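Local coordinates for protein HTH-type transcriptional regulator cbl (Escherichia coli K12, PDB 2FYI) that regulates transcription as a LysR-family DNA-binding factor, possibly as an accessory regulator of the cys regulon, and is represented here by its cofactor-binding domain, at residues K34-R37 and E38-E42; I55-L58 and L59-E63. All coordinates share one frame; numbering follows the deposited sequence.

In the fold
Contacts 1 and 2 are both closing turns of surface helices in the LysR cofactor-binding domain, partly buried and with their nearest atoms about 14 Å apart. Contact 1 ends helix 29-39, which leads into strand 43-49; contact 2 ends helix 52-61, leading toward strand 66-69. Contact 1 is aromatic on its buried side, where F36 and F40 meet near helix 203-212, while K34 and R37 pack on L157 of the second subunit. In contact 2, which no other chain touches, aliphatic I55, A56, L58 and L59 face the strands, the N61 amide is exposed and that of Q60 lies against a loop at D76 and Q78. Contact 1 exits through F40-P41, contact 2 through a Schellman turn.

Contact 1 of 2, residues K34-R37 and E38-E42; sequences KAFR and ELFPE
F36 and F40, one helical turn apart, set their rings obliquely against each other, with centroids 5.1 Å apart and planes inclined at 41°. The closest atoms are F36 CE2 and F40 CD2, at 3.3 Å. The β-carbon of F40 also sits over one face of the F36 ring, offset toward its rim, in a CH-pi contact of 4.3 Å from F40 CB to the ring centroid. In F36, CG anti to the backbone N (chi1 -177°) holds the ring out from the helix, on the side where the F40 ring also projects, and the two meet beside it. With an alanine here, the F40 ring would probably lose this support and be freer to turn. F40 also touches T9, T12 and, on helix 203-212, Y204 and R207. The same two phenylalanines are joined through the backbone, F40 N donating to F36 O at 2.7 Å. The helix ends at L39, and F40 is the first residue outside it. P41, which has no N-H to offer, suits a position just past the last turn; its CA lies 3.3 Å from R37 O in a CA-H...O contact. The R37 chain, bent at chi3 (72°), gives a bond from NE to a water weakly linked to P41 O, and its NH2 makes a weak hydrogen bond to G158 O of the second subunit. Proline just after the last helical turn is a familiar way to end a helix, here one in the beta-alpha-beta crossover joining the parallel strands 14-20 and 43-49.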
# COMPACT_ATOMS: atom_id res chain seq x y z
N LYS A 34 3.06 -20.70 -1.15
CA LYS A 34 3.08 -21.85 -2.06
C LYS A 34 3.39 -23.14 -1.31
O LYS A 34 2.66 -24.14 -1.42
CB LYS A 34 4.10 -21.68 -3.17
CG LYS A 34 3.63 -20.76 -4.26
CD LYS A 34 4.33 -21.09 -5.60
CE LYS A 34 5.75 -20.43 -5.76
NZ LYS A 34 5.82 -18.91 -5.72
N ALA A 35 4.47 -23.12 -0.54
CA ALA A 35 4.87 -24.30 0.24
C ALA A 35 3.75 -24.80 1.13
O ALA A 35 3.42 -26.00 1.16
CB ALA A 35 6.06 -23.99 1.10
N PHE A 36 3.18 -23.87 1.88
CA PHE A 36 2.12 -24.20 2.80
C PHE A 36 0.92 -24.82 2.11
O PHE A 36 0.35 -25.78 2.62
CB PHE A 36 1.71 -22.96 3.57
CG PHE A 36 0.65 -23.21 4.60
CD1 PHE A 36 -0.69 -22.98 4.32
CD2 PHE A 36 0.99 -23.65 5.88
CE1 PHE A 36 -1.69 -23.19 5.28
CE2 PHE A 36 -0.01 -23.87 6.84
CZ PHE A 36 -1.35 -23.64 6.53
N ARG A 37 0.53 -24.30 0.94
CA ARG A 37 -0.64 -24.81 0.25
C ARG A 37 -0.45 -26.23 -0.26
O ARG A 37 -1.40 -27.00 -0.29
CB ARG A 37 -1.09 -23.85 -0.84
CG ARG A 37 -1.79 -22.61 -0.24
CD ARG A 37 -2.27 -21.55 -1.26
NE ARG A 37 -3.43 -21.99 -2.05
CZ ARG A 37 -3.68 -21.54 -3.28
NH1 ARG A 37 -2.85 -20.65 -3.82
NH2 ARG A 37 -4.73 -21.97 -3.97
N GLU A 38 0.78 -26.60 -0.64
CA GLU A 38 1.10 -28.00 -0.98
C GLU A 38 0.94 -28.87 0.25
O GLU A 38 0.21 -29.86 0.26
CB GLU A 38 2.55 -28.11 -1.36
CG GLU A 38 2.96 -27.14 -2.41
CD GLU A 38 3.16 -27.84 -3.74
OE1 GLU A 38 2.51 -28.91 -3.95
OE2 GLU A 38 3.98 -27.34 -4.56
N LEU A 39 1.66 -28.50 1.29
CA LEU A 39 1.66 -29.22 2.54
C LEU A 39 0.26 -29.35 3.10
O LEU A 39 -0.12 -30.41 3.56
CB LEU A 39 2.50 -28.46 3.54
CG LEU A 39 2.73 -29.20 4.84
CD1 LEU A 39 3.77 -30.24 4.51
CD2 LEU A 39 3.23 -28.25 5.92
N PHE A 40 -0.51 -28.27 3.10
CA PHE A 40 -1.84 -28.30 3.70
C PHE A 40 -2.93 -27.96 2.70
O PHE A 40 -3.58 -26.92 2.81
CB PHE A 40 -1.96 -27.34 4.90
CG PHE A 40 -1.22 -27.78 6.11
CD1 PHE A 40 -1.71 -28.81 6.90
CD2 PHE A 40 -0.04 -27.17 6.47
CE1 PHE A 40 -1.04 -29.22 8.03
CE2 PHE A 40 0.66 -27.59 7.61
CZ PHE A 40 0.15 -28.61 8.39
N PRO A 41 -3.18 -28.85 1.75
CA PRO A 41 -4.10 -28.53 0.69
C PRO A 41 -5.51 -28.26 1.17
O PRO A 41 -6.22 -27.50 0.55
CB PRO A 41 -4.08 -29.78 -0.17
CG PRO A 41 -3.69 -30.83 0.75
CD PRO A 41 -2.68 -30.22 1.64
N GLU A 42 -5.94 -28.84 2.28
CA GLU A 42 -7.31 -28.61 2.74
C GLU A 42 -7.48 -27.48 3.75
O GLU A 42 -8.56 -27.30 4.30
CB GLU A 42 -7.90 -29.88 3.32
CG GLU A 42 -8.01 -30.97 2.31
CD GLU A 42 -9.14 -30.73 1.34
OE1 GLU A 42 -10.22 -31.32 1.59
OE2 GLU A 42 -8.94 -29.96 0.35
O HOH W 1 -4.48 -24.88 -0.87

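Contact 2 of 2, residues I55-L58 and L59-E63; sequences IATL and LQNGE
L58 sets its CG anti to its own carbonyl carbon (chi1 -65°), and with chi2 at 165° its CD2 branch lies against E63, further along the chain, meeting E63 CB at 3.6 Å with the side chains crossing at about a right angle. T57 holds its methyl CG2 anti to the backbone N, alongside the amide of N61, whose ND2 is 3.4 Å from T57 CG2; the two side chains point the same way. Threonine serves both needs at this site, since its OG1 bonds back to Q53 O. Q60, extended beyond CG, runs back along the preceding turn and lays its amide beside A56: NE2 comes within 3.6 Å of A56 CB, a neighbour small enough to admit it. NE2 also passes near A56 O, but at an angle too poor for a hydrogen bond; that oxygen is instead taken by Q60 N at 2.9 Å. N61 N likewise bonds to T57 O, at 3.0 Å. The chain then leaves the helix in a Schellman motif: G62 takes a positive phi (74°), which glycine adopts easily for want of a side chain, and its N donates to L59 O at 3.1 Å. The contact of L58 with the aliphatic base of E63 is the apolar pairing that often accompanies such a turn; the E63 chain, bent at chi2, turns its carboxylate from L58. Behind the turn, A56 and L59 rest on L79 of strand 79-94, while I55 and L58 pack on A19 of strand 14-20. Aliphatic residues suit that inward side, and Q60 O accepts a hydrogen bond from K196 NZ.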
# COMPACT_ATOMS: atom_id res chain seq x y z
N ILE A 55 -1.91 -4.87 13.12
CA ILE A 55 -1.53 -6.24 13.17
C ILE A 55 -1.45 -6.69 14.61
O ILE A 55 -1.95 -7.77 14.96
CB ILE A 55 -0.20 -6.44 12.51
CG1 ILE A 55 -0.23 -5.83 11.11
CG2 ILE A 55 0.13 -7.91 12.44
CD1 ILE A 55 0.94 -6.23 10.23
N ALA A 56 -0.86 -5.87 15.45
CA ALA A 56 -0.79 -6.19 16.87
C ALA A 56 -2.19 -6.30 17.47
O ALA A 56 -2.47 -7.21 18.23
CB ALA A 56 0.04 -5.17 17.62
N THR A 57 -3.07 -5.37 17.13
CA THR A 57 -4.42 -5.42 17.66
C THR A 57 -5.13 -6.68 17.21
O THR A 57 -5.78 -7.33 18.02
CB THR A 57 -5.18 -4.22 17.19
OG1 THR A 57 -4.60 -3.08 17.79
CG2 THR A 57 -6.62 -4.31 17.60
N LEU A 58 -5.01 -7.05 15.94
CA LEU A 58 -5.71 -8.23 15.45
C LEU A 58 -5.23 -9.45 16.19
O LEU A 58 -6.01 -10.34 16.49
CB LEU A 58 -5.53 -8.41 13.94
CG LEU A 58 -6.13 -7.32 13.04
CD1 LEU A 58 -5.53 -7.49 11.68
CD2 LEU A 58 -7.64 -7.39 12.96
N LEU A 59 -3.95 -9.50 16.51
CA LEU A 59 -3.44 -10.62 17.26
C LEU A 59 -4.01 -10.62 18.66
O LEU A 59 -4.45 -11.66 19.14
CB LEU A 59 -1.93 -10.62 17.31
CG LEU A 59 -1.16 -11.15 16.10
CD1 LEU A 59 0.33 -11.12 16.37
CD2 LEU A 59 -1.60 -12.55 15.79
N GLN A 60 -4.02 -9.46 19.32
CA GLN A 60 -4.57 -9.38 20.67
C GLN A 60 -6.01 -9.87 20.71
O GLN A 60 -6.38 -10.55 21.64
CB GLN A 60 -4.48 -7.96 21.22
CG GLN A 60 -3.03 -7.39 21.30
CD GLN A 60 -2.96 -5.83 21.27
OE1 GLN A 60 -3.88 -5.15 21.76
NE2 GLN A 60 -1.87 -5.28 20.69
N ASN A 61 -6.79 -9.56 19.69
CA ASN A 61 -8.20 -9.93 19.61
C ASN A 61 -8.49 -11.32 19.10
O ASN A 61 -9.63 -11.74 19.08
CB ASN A 61 -8.90 -9.00 18.63
CG ASN A 61 -8.90 -7.56 19.10
OD1 ASN A 61 -8.81 -7.30 20.30
ND2 ASN A 61 -8.99 -6.62 18.16
N GLY A 62 -7.48 -12.03 18.63
CA GLY A 62 -7.72 -13.31 18.00
C GLY A 62 -8.33 -13.24 16.60
O GLY A 62 -8.64 -14.24 16.02
N GLU A 63 -8.48 -12.04 16.06
CA GLU A 63 -8.91 -11.86 14.67
C GLU A 63 -7.89 -12.38 13.66
O GLU A 63 -8.25 -12.55 12.48
CB GLU A 63 -9.14 -10.39 14.35
CG GLU A 63 -10.21 -9.72 15.14
CD GLU A 63 -11.51 -10.47 15.02
OE1 GLU A 63 -11.77 -11.06 13.95
OE2 GLU A 63 -12.28 -10.49 16.01